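N-formylglutamate amidohydrolase (Ralstonia eutropha, PDB 2Q7S) is probably a zinc-dependent hydrolase of the N-formylglutamate amidohydrolase family, whose members cleave the formamide bond of N-formylglutamate. Local coordinates at residues Ala23-Cys28 with Ala165-Asn170; Ser33-Pro38 with Arg49-Glu54; Pro99-Leu104 with Glu136-Ile141. All blocks are in the same frame, centred on the assembly; numbering follows the deposited sequence.

Interaction 1. Residues Ala23-Cys28 with Ala165-Asn170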
loop_
_atom_site.group_PDB
_atom_site.type_symbol
_atom_site.label_atom_id
_atom_site.label_comp_id
_atom_site.label_asym_id
_atom_site.label_seq_id
_atom_site.Cartn_x
_atom_site.Cartn_y
_atom_site.Cartn_z
ATOM N N ALA A 23 15.793 -16.354 -4.699
ATOM C CA ALA A 23 14.495 -15.685 -4.782
ATOM C C ALA A 23 13.354 -16.622 -4.310
ATOM O O ALA A 23 13.465 -17.855 -4.423
ATOM C CB ALA A 23 14.249 -15.158 -6.190
ATOM N N LEU A 24 12.272 -16.031 -3.771
ATOM C CA LEU A 24 11.001 -16.740 -3.428
ATOM C C LEU A 24 9.864 -15.932 -4.003
ATOM O O LEU A 24 10.025 -14.725 -4.194
ATOM C CB LEU A 24 10.859 -16.791 -1.897
ATOM C CG LEU A 24 11.819 -17.759 -1.185
ATOM C CD1 LEU A 24 11.768 -17.523 0.349
ATOM C CD2 LEU A 24 11.446 -19.208 -1.515
ATOM N N PRO A 25 8.693 -16.542 -4.252
ATOM C CA PRO A 25 7.577 -15.735 -4.801
ATOM C C PRO A 25 6.788 -14.946 -3.736
ATOM O O PRO A 25 5.585 -15.175 -3.520
ATOM C CB PRO A 25 6.657 -16.786 -5.390
ATOM C CG PRO A 25 6.884 -18.031 -4.519
ATOM C CD PRO A 25 8.334 -17.962 -4.069
ATOM N N LEU A 26 7.493 -14.061 -3.077
ATOM C CA LEU A 26 6.954 -13.104 -2.132
ATOM C C LEU A 26 7.230 -11.758 -2.751
ATOM O O LEU A 26 8.389 -11.309 -2.852
ATOM C CB LEU A 26 7.657 -13.249 -0.798
ATOM C CG LEU A 26 7.268 -12.168 0.220
ATOM C CD1 LEU A 26 5.866 -12.403 0.688
ATOM C CD2 LEU A 26 8.300 -12.173 1.361
ATOM N N VAL A 27 6.173 -11.092 -3.183
ATOM C CA VAL A 27 6.311 -9.785 -3.850
ATOM C C VAL A 27 5.545 -8.793 -2.977
ATOM O O VAL A 27 4.375 -9.032 -2.659
ATOM C CB VAL A 27 5.708 -9.815 -5.263
ATOM C CG1 VAL A 27 5.734 -8.418 -5.935
ATOM C CG2 VAL A 27 6.412 -10.851 -6.097
ATOM N N CYS A 28 6.207 -7.695 -2.591
ATOM C CA CYS A 28 5.647 -6.746 -1.629
ATOM C C CYS A 28 5.663 -5.347 -2.215
ATOM O O CYS A 28 6.671 -4.940 -2.783
ATOM C CB CYS A 28 6.406 -6.815 -0.312
ATOM S SG CYS A 28 6.332 -8.400 0.470
ATOM N N ALA A 165 3.149 -20.235 -7.976
ATOM C CA ALA A 165 2.368 -19.618 -6.935
ATOM C C ALA A 165 2.975 -18.244 -6.699
ATOM O O ALA A 165 4.126 -17.996 -7.049
ATOM C CB ALA A 165 2.424 -20.449 -5.673
ATOM N N VAL A 166 2.214 -17.365 -6.057
ATOM C CA VAL A 166 2.724 -16.089 -5.621
ATOM C C VAL A 166 1.951 -15.610 -4.373
ATOM O O VAL A 166 0.747 -15.861 -4.184
ATOM C CB VAL A 166 2.668 -15.038 -6.787
ATOM C CG1 VAL A 166 1.224 -14.755 -7.204
ATOM C CG2 VAL A 166 3.427 -13.759 -6.425
ATOM N N TRP A 167 2.666 -14.922 -3.523
ATOM C CA TRP A 167 2.102 -14.291 -2.328
ATOM C C TRP A 167 2.496 -12.832 -2.380
ATOM O O TRP A 167 3.694 -12.502 -2.346
ATOM C CB TRP A 167 2.630 -14.964 -1.056
ATOM C CG TRP A 167 2.054 -16.348 -0.796
ATOM C CD1 TRP A 167 0.994 -16.659 -0.014
ATOM C CD2 TRP A 167 2.511 -17.589 -1.359
ATOM N NE1 TRP A 167 0.772 -18.009 -0.026
ATOM C CE2 TRP A 167 1.682 -18.605 -0.849
ATOM C CE3 TRP A 167 3.532 -17.933 -2.259
ATOM C CZ2 TRP A 167 1.829 -19.934 -1.207
ATOM C CZ3 TRP A 167 3.693 -19.255 -2.609
ATOM C CH2 TRP A 167 2.844 -20.246 -2.082
ATOM N N HIS A 168 1.482 -11.976 -2.555
ATOM C CA HIS A 168 1.636 -10.549 -2.659
ATOM C C HIS A 168 1.210 -9.875 -1.333
ATOM O O HIS A 168 0.138 -10.162 -0.848
ATOM C CB HIS A 168 0.763 -10.060 -3.786
ATOM C CG HIS A 168 0.608 -8.582 -3.817
ATOM N ND1 HIS A 168 -0.615 -7.964 -3.888
ATOM C CD2 HIS A 168 1.529 -7.598 -3.773
ATOM C CE1 HIS A 168 -0.440 -6.654 -3.921
ATOM N NE2 HIS A 168 0.858 -6.411 -3.864
ATOM N N LEU A 169 2.065 -9.014 -0.766
ATOM C CA LEU A 169 1.727 -8.155 0.401
ATOM C C LEU A 169 1.668 -6.695 -0.073
ATOM O O LEU A 169 2.599 -6.181 -0.654
ATOM C CB LEU A 169 2.698 -8.322 1.552
ATOM C CG LEU A 169 3.016 -9.733 2.090
ATOM C CD1 LEU A 169 3.985 -9.701 3.301
ATOM C CD2 LEU A 169 1.728 -10.496 2.429
ATOM N N ASN A 170 0.530 -6.070 0.150
ATOM C CA ASN A 170 0.277 -4.663 -0.113
ATOM C C ASN A 170 0.389 -3.903 1.238
ATOM O O ASN A 170 -0.379 -4.152 2.165
ATOM C CB ASN A 170 -1.141 -4.575 -0.752
ATOM C CG ASN A 170 -1.478 -3.210 -1.275
ATOM O OD1 ASN A 170 -2.381 -2.551 -0.752
ATOM N ND2 ASN A 170 -0.793 -2.779 -2.308
#
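Val27 O is approached by two groups of the facing strand: Leu169 N gives it a hydrogen bond of 3.0 Å, and the CA-H of His168 points to it with His168 CA 3.1 Å from Val27 O. The same oxygen lies at the edge of the His168 imidazole, whose nearest ring atom, His168 CD2, is 3.4 Å from Val27 O; His168 CG is anti to the backbone N (chi1 168°). Val27 N in turn bonds to Trp167 O at 3.0 Å, so Val27 pairs with the residues before and after His168, the pattern of a parallel bridge. One bond earlier, Trp167 N reaches Pro25 O at 2.9 Å.

Leu26, Cys28, Trp167 and Leu169 share one face of the sheet. There Leu26 CD1 meets Leu169 CG at 4.1 Å and Cys28 SG rests 3.8 Å from Leu169 CB, compact apolar groups for a buried layer. Val27 and His168 face the other way. Pro25, at the centre of an inverse gamma turn, suits the bend through its ring-restricted phi. Its CG lies alongside the indole, 3.9 Å from Trp167 CZ3, while its CB covers the buried Ala165 O, which has no polar partner in the model.

Trp167 NE1 bonds to Glu204 and His168 ND1 to Ser246. Asp29 OD1, further along strand 26-30, takes bonds from His168 NE2 and Asn170 ND2, and Asn170 OD1 bonds to NE2 of the zinc ligand His172, so the paired strands run toward the metal site. Strands 71-75 and 244-252 flank them, with helix 134-163 packed against Val27 and helix 267-289 against Trp167.

Interaction 2. Residues Ser33-Pro38 with Arg49-Glu54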
loop_
_atom_site.group_PDB
_atom_site.type_symbol
_atom_site.label_atom_id
_atom_site.label_comp_id
_atom_site.label_asym_id
_atom_site.label_seq_id
_atom_site.Cartn_x
_atom_site.Cartn_y
_atom_site.Cartn_z
ATOM N N SER A 33 4.290 5.292 0.323
ATOM C CA SER A 33 5.424 5.768 1.076
ATOM C C SER A 33 6.252 6.849 0.378
ATOM O O SER A 33 7.222 7.335 0.961
ATOM C CB SER A 33 6.331 4.616 1.520
ATOM O OG SER A 33 6.723 3.758 0.456
ATOM N N GLY A 34 5.862 7.232 -0.831
ATOM C CA GLY A 34 6.592 8.234 -1.562
ATOM C C GLY A 34 6.486 9.625 -0.987
ATOM O O GLY A 34 5.392 10.072 -0.651
ATOM N N THR A 35 7.633 10.311 -0.897
ATOM C CA THR A 35 7.733 11.653 -0.302
ATOM C C THR A 35 8.385 12.694 -1.236
ATOM O O THR A 35 8.666 13.814 -0.810
ATOM C CB THR A 35 8.591 11.626 0.943
ATOM O OG1 THR A 35 9.876 11.129 0.575
ATOM C CG2 THR A 35 7.965 10.740 2.047
ATOM N N PHE A 36 8.605 12.339 -2.503
ATOM C CA PHE A 36 9.183 13.272 -3.489
ATOM C C PHE A 36 8.056 13.918 -4.291
ATOM O O PHE A 36 7.528 13.303 -5.200
ATOM C CB PHE A 36 10.180 12.566 -4.427
ATOM C CG PHE A 36 11.371 11.942 -3.717
ATOM C CD1 PHE A 36 11.326 10.640 -3.251
ATOM C CD2 PHE A 36 12.537 12.675 -3.525
ATOM C CE1 PHE A 36 12.424 10.059 -2.600
ATOM C CE2 PHE A 36 13.659 12.105 -2.870
ATOM C CZ PHE A 36 13.607 10.807 -2.412
ATOM N N TYR A 37 7.723 15.157 -3.945
ATOM C CA TYR A 37 6.603 15.908 -4.533
ATOM C C TYR A 37 7.014 16.556 -5.892
ATOM O O TYR A 37 7.976 17.335 -5.947
ATOM C CB TYR A 37 6.042 16.947 -3.489
ATOM C CG TYR A 37 5.341 16.237 -2.324
ATOM C CD1 TYR A 37 6.085 15.514 -1.374
ATOM C CD2 TYR A 37 3.946 16.204 -2.225
ATOM C CE1 TYR A 37 5.456 14.793 -0.333
ATOM C CE2 TYR A 37 3.304 15.496 -1.184
ATOM C CZ TYR A 37 4.072 14.780 -0.251
ATOM O OH TYR A 37 3.472 14.057 0.772
ATOM N N PRO A 38 6.334 16.177 -6.991
ATOM C CA PRO A 38 6.543 16.804 -8.298
ATOM C C PRO A 38 6.331 18.325 -8.348
ATOM O O PRO A 38 5.381 18.840 -7.764
ATOM C CB PRO A 38 5.522 16.099 -9.183
ATOM C CG PRO A 38 5.343 14.801 -8.565
ATOM C CD PRO A 38 5.365 15.078 -7.108
ATOM N N ARG A 49 0.564 20.084 4.752
ATOM C CA ARG A 49 -0.802 19.583 4.897
ATOM C C ARG A 49 -1.032 18.276 4.146
ATOM O O ARG A 49 -1.851 17.454 4.562
ATOM C CB ARG A 49 -1.786 20.628 4.401
ATOM C CG ARG A 49 -1.795 21.876 5.251
ATOM C CD ARG A 49 -3.064 21.963 6.074
ATOM N NE ARG A 49 -3.373 20.724 6.817
ATOM C CZ ARG A 49 -4.614 20.278 7.066
ATOM N NH1 ARG A 49 -5.701 20.934 6.617
ATOM N NH2 ARG A 49 -4.778 19.153 7.757
ATOM N N LEU A 50 -0.294 18.103 3.050
ATOM C CA LEU A 50 -0.394 16.936 2.147
ATOM C C LEU A 50 0.320 15.691 2.696
ATOM O O LEU A 50 -0.150 14.560 2.528
ATOM C CB LEU A 50 0.210 17.311 0.790
ATOM C CG LEU A 50 -0.465 18.490 0.073
ATOM C CD1 LEU A 50 0.330 18.952 -1.172
ATOM C CD2 LEU A 50 -1.896 18.128 -0.287
ATOM N N ARG A 51 1.460 15.920 3.351
ATOM C CA ARG A 51 2.216 14.878 4.009
ATOM C C ARG A 51 1.301 13.982 4.879
ATOM O O ARG A 51 1.631 12.798 5.100
ATOM C CB ARG A 51 3.402 15.479 4.792
ATOM C CG ARG A 51 4.489 16.024 3.841
ATOM C CD ARG A 51 5.751 16.419 4.557
ATOM N NE ARG A 51 6.309 15.330 5.398
ATOM C CZ ARG A 51 7.011 14.293 4.938
ATOM N NH1 ARG A 51 7.251 14.176 3.644
ATOM N NH2 ARG A 51 7.454 13.355 5.753
ATOM N N GLY A 52 0.148 14.525 5.306
ATOM C CA GLY A 52 -0.934 13.750 5.929
ATOM C C GLY A 52 -1.153 12.350 5.373
ATOM O O GLY A 52 -0.879 11.379 6.072
ATOM N N GLY A 53 -1.595 12.250 4.111
ATOM C CA GLY A 53 -1.898 10.973 3.402
ATOM C C GLY A 53 -0.734 10.053 3.042
ATOM O O GLY A 53 -0.923 9.025 2.357
ATOM N N GLU A 54 0.483 10.419 3.459
ATOM C CA GLU A 54 1.627 9.578 3.277
ATOM C C GLU A 54 1.619 8.432 4.282
ATOM O O GLU A 54 1.465 8.644 5.476
ATOM C CB GLU A 54 2.929 10.318 3.568
ATOM C CG GLU A 54 3.289 11.446 2.743
ATOM C CD GLU A 54 4.592 12.071 3.208
ATOM O OE1 GLU A 54 5.191 11.606 4.209
ATOM O OE2 GLU A 54 5.009 13.024 2.551
#
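Tyr37 and Glu54 supply the polar link between the loop and the turn that follows helix 47-50: Tyr37 OH donates to Glu54 OE2 at 2.6 Å. The acceptor uses its anti lone pair, the one away from OE1, and sits at the edge of the phenol near the ring plane; ring and carboxylate planes are 33° apart. Glu54 is extended beyond CG, with CD anti to CA (chi2 178°), which carries the carboxylate out to the hydroxyl.

An ionic contact adds to this within 49-54. Arg51 NH1 is 2.7 Å from Glu54 OE2, but the oxygen is well out of the guanidinium plane and no N-H aims at it, leaving attraction of charge rather than a directed bond. The Arg51 chain is bent at chi3 (54°), which turns NE out of the extended line. Glu54 OE1 lies over one face of the guanidinium.

Van der Waals contacts surround the pair. Thr35 CG2 touches Glu54 OE1 at 3.6 Å, the two side chains crossing at about a right angle, and Thr35 CB lies at the edge of the guanidinium, 3.9 Å from Arg51 NH1. Tyr37 OH also lies 3.8 Å from Arg51 CG. The one apolar pair is Tyr37 CE2 with Leu50 CB, 4.1 Å apart. A tyrosine suits this place, since one side chain offers both a carbon surface and a hydroxyl at its far end.

The zinc ligand Asp55 comes next in the chain. Glu54 itself is a carboxylate gripped through both oxygens, OE2 by Tyr37 and OE1 by Thr56, which probably restricts its rotation, while the guanidinium beside it adds only charge.

Interaction 3. Residues Pro99-Leu104 with Glu136-Ile141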
loop_
_atom_site.group_PDB
_atom_site.type_symbol
_atom_site.label_atom_id
_atom_site.label_comp_id
_atom_site.label_asym_id
_atom_site.label_seq_id
_atom_site.Cartn_x
_atom_site.Cartn_y
_atom_site.Cartn_z
ATOM N N PRO A 99 -14.148 16.341 -20.322
ATOM C CA PRO A 99 -14.644 14.978 -20.187
ATOM C C PRO A 99 -13.524 13.923 -20.374
ATOM O O PRO A 99 -12.624 14.078 -21.213
ATOM C CB PRO A 99 -15.657 14.892 -21.321
ATOM C CG PRO A 99 -14.967 15.687 -22.438
ATOM C CD PRO A 99 -14.145 16.770 -21.736
ATOM N N TRP A 100 -13.596 12.850 -19.597
ATOM C CA TRP A 100 -12.608 11.782 -19.671
ATOM C C TRP A 100 -12.960 10.906 -20.875
ATOM O O TRP A 100 -14.140 10.733 -21.172
ATOM C CB TRP A 100 -12.662 10.974 -18.395
ATOM C CG TRP A 100 -11.519 10.077 -18.164
ATOM C CD1 TRP A 100 -11.554 8.712 -18.145
ATOM C CD2 TRP A 100 -10.163 10.447 -17.890
ATOM N NE1 TRP A 100 -10.334 8.219 -17.848
ATOM C CE2 TRP A 100 -9.444 9.249 -17.708
ATOM C CE3 TRP A 100 -9.487 11.667 -17.766
ATOM C CZ2 TRP A 100 -8.088 9.229 -17.421
ATOM C CZ3 TRP A 100 -8.129 11.644 -17.433
ATOM C CH2 TRP A 100 -7.446 10.458 -17.293
ATOM N N PRO A 101 -11.948 10.403 -21.609
ATOM C CA PRO A 101 -12.245 9.685 -22.847
ATOM C C PRO A 101 -13.022 8.362 -22.724
ATOM O O PRO A 101 -13.598 7.893 -23.713
ATOM C CB PRO A 101 -10.853 9.432 -23.439
ATOM C CG PRO A 101 -9.932 9.529 -22.337
ATOM C CD PRO A 101 -10.501 10.559 -21.424
ATOM N N THR A 102 -12.970 7.770 -21.534
ATOM C CA THR A 102 -13.525 6.455 -21.224
ATOM C C THR A 102 -14.394 6.534 -19.972
ATOM O O THR A 102 -14.374 7.556 -19.244
ATOM C CB THR A 102 -12.364 5.429 -20.978
ATOM O OG1 THR A 102 -11.413 5.984 -20.077
ATOM C CG2 THR A 102 -11.633 5.083 -22.310
ATOM N N PRO A 103 -15.210 5.478 -19.733
ATOM C CA PRO A 103 -16.059 5.443 -18.547
ATOM C C PRO A 103 -15.288 5.502 -17.232
ATOM O O PRO A 103 -14.228 4.847 -17.067
ATOM C CB PRO A 103 -16.792 4.096 -18.675
ATOM C CG PRO A 103 -16.625 3.685 -20.044
ATOM C CD PRO A 103 -15.416 4.287 -20.584
ATOM N N LEU A 104 -15.823 6.296 -16.298
ATOM C CA LEU A 104 -15.263 6.426 -14.962
ATOM C C LEU A 104 -16.211 5.750 -13.986
ATOM O O LEU A 104 -17.411 5.725 -14.210
ATOM C CB LEU A 104 -15.071 7.901 -14.620
ATOM C CG LEU A 104 -13.901 8.542 -15.395
ATOM C CD1 LEU A 104 -13.742 10.006 -15.056
ATOM C CD2 LEU A 104 -12.658 7.798 -15.085
ATOM N N GLU A 136 -3.468 16.714 -17.853
ATOM C CA GLU A 136 -2.627 16.728 -16.687
ATOM C C GLU A 136 -2.707 15.407 -15.904
ATOM O O GLU A 136 -1.691 14.837 -15.466
ATOM C CB GLU A 136 -2.982 17.969 -15.852
ATOM C CG GLU A 136 -3.088 17.810 -14.399
ATOM C CD GLU A 136 -3.368 19.143 -13.694
ATOM O OE1 GLU A 136 -4.068 20.022 -14.285
ATOM O OE2 GLU A 136 -2.876 19.277 -12.547
ATOM N N VAL A 137 -3.917 14.882 -15.771
ATOM C CA VAL A 137 -4.113 13.658 -15.089
ATOM C C VAL A 137 -3.555 12.512 -15.947
ATOM O O VAL A 137 -2.875 11.632 -15.449
ATOM C CB VAL A 137 -5.627 13.500 -14.749
ATOM C CG1 VAL A 137 -5.969 12.072 -14.262
ATOM C CG2 VAL A 137 -5.993 14.567 -13.696
ATOM N N GLN A 138 -3.762 12.572 -17.255
ATOM C CA GLN A 138 -3.208 11.552 -18.110
ATOM C C GLN A 138 -1.690 11.475 -17.927
ATOM O O GLN A 138 -1.149 10.396 -17.865
ATOM C CB GLN A 138 -3.592 11.806 -19.560
ATOM C CG GLN A 138 -5.061 11.419 -19.879
ATOM C CD GLN A 138 -5.483 11.877 -21.240
ATOM O OE1 GLN A 138 -4.914 12.828 -21.769
ATOM N NE2 GLN A 138 -6.489 11.200 -21.838
ATOM N N ARG A 139 -1.008 12.621 -17.819
ATOM C CA ARG A 139 0.442 12.649 -17.689
ATOM C C ARG A 139 0.917 12.090 -16.369
ATOM O O ARG A 139 1.904 11.316 -16.314
ATOM C CB ARG A 139 0.977 14.058 -17.975
ATOM C CG ARG A 139 0.890 14.397 -19.452
ATOM C CD ARG A 139 1.713 15.624 -19.801
ATOM N NE ARG A 139 1.116 16.837 -19.265
ATOM C CZ ARG A 139 0.260 17.618 -19.915
ATOM N NH1 ARG A 139 -0.108 17.328 -21.158
ATOM N NH2 ARG A 139 -0.222 18.694 -19.309
ATOM N N ARG A 140 0.196 12.406 -15.286
ATOM C CA ARG A 140 0.443 11.708 -14.009
ATOM C C ARG A 140 0.383 10.209 -14.198
ATOM O O ARG A 140 1.277 9.474 -13.726
ATOM C CB ARG A 140 -0.548 12.104 -12.865
ATOM C CG ARG A 140 -0.457 13.565 -12.530
ATOM C CD ARG A 140 -1.214 13.912 -11.304
ATOM N NE ARG A 140 -1.311 15.367 -11.130
ATOM C CZ ARG A 140 -1.829 15.934 -10.048
ATOM N NH1 ARG A 140 -2.286 15.168 -9.069
ATOM N NH2 ARG A 140 -1.922 17.252 -9.958
ATOM N N ILE A 141 -0.684 9.750 -14.828
ATOM C CA ILE A 141 -0.867 8.313 -15.027
ATOM C C ILE A 141 0.302 7.715 -15.798
ATOM O O ILE A 141 0.842 6.728 -15.364
ATOM C CB ILE A 141 -2.205 7.956 -15.723
ATOM C CG1 ILE A 141 -3.391 8.242 -14.799
ATOM C CG2 ILE A 141 -2.210 6.447 -16.120
ATOM C CD1 ILE A 141 -4.772 8.302 -15.471
#
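The indole of Trp100 presents its six-membered ring to helix 134-163, with Ile141 CD1 at its edge, near the ring plane and 3.9 Å from Trp100 CH2. One face is covered by its own neighbour in the chain, Pro101, whose CD stands 3.4 Å above the plane and toward the rim. At the five-membered ring the carbonyl oxygen of Thr102 lies in the plane at the edge, beside Trp100 CD1. The following residues of the loop thus wrap a face and the five-membered-ring edge of the indole.

Trp100 CG is anti to the backbone N (chi1 -165°), and from there the long ring system brings CH2 to three helix residues. Val137 CG1 comes to 3.7 Å from Trp100 CH2, the two side chains crossing at about a right angle. Gln138 CG is nearer, 3.6 Å from Trp100 CH2, and its chain slides past the indole in the opposite direction, with the amide turned 56° from the ring plane. Extended beyond CG, Gln138 continues to the loop, where its NE2 meets Pro101 CG at 3.9 Å, tip to tip. Residues 137, 138 and 141 share one side of the helix, as expected for spacings of one and four.

Val134, earlier on the same helix, and Ile91 from another loop also touch Trp100, while Ile141 packs on Ile82 and Leu88. Trp100, Pro101 and Gln138 touch a crystal neighbour as well.

A tryptophan serves here because its long ring bridges backbones whose Trp100 and Gln138 CA atoms are 9.5 Å apart. Between the two segments the contact is mainly van der Waals, with a partly buried apolar core at Val137 and Ile141: undirected packing of an indole on aliphatic groups.

Overall arrangement
Interaction 1 joins two central strands, and the chain between them contains both other contacts. Interaction 2 lies on the far side of the chain's centre, its own centre 26 Å away, yet strand 26-30 runs on into the loop that holds the zinc ligand His32, just before 33-38. Strand 166-174 likewise supplies His172, and Asp55 follows 49-54, so interactions 1 and 2 lie on the segments that lead to the three ligands: the His168 side chain is about 12 Å from the zinc ion, that of Glu54 about 9 Å. Interaction 3, centred 31 Å from interaction 1 and 22 Å from interaction 2, lies away from the metal, but its helix 134-163 leads directly into strand 166-174.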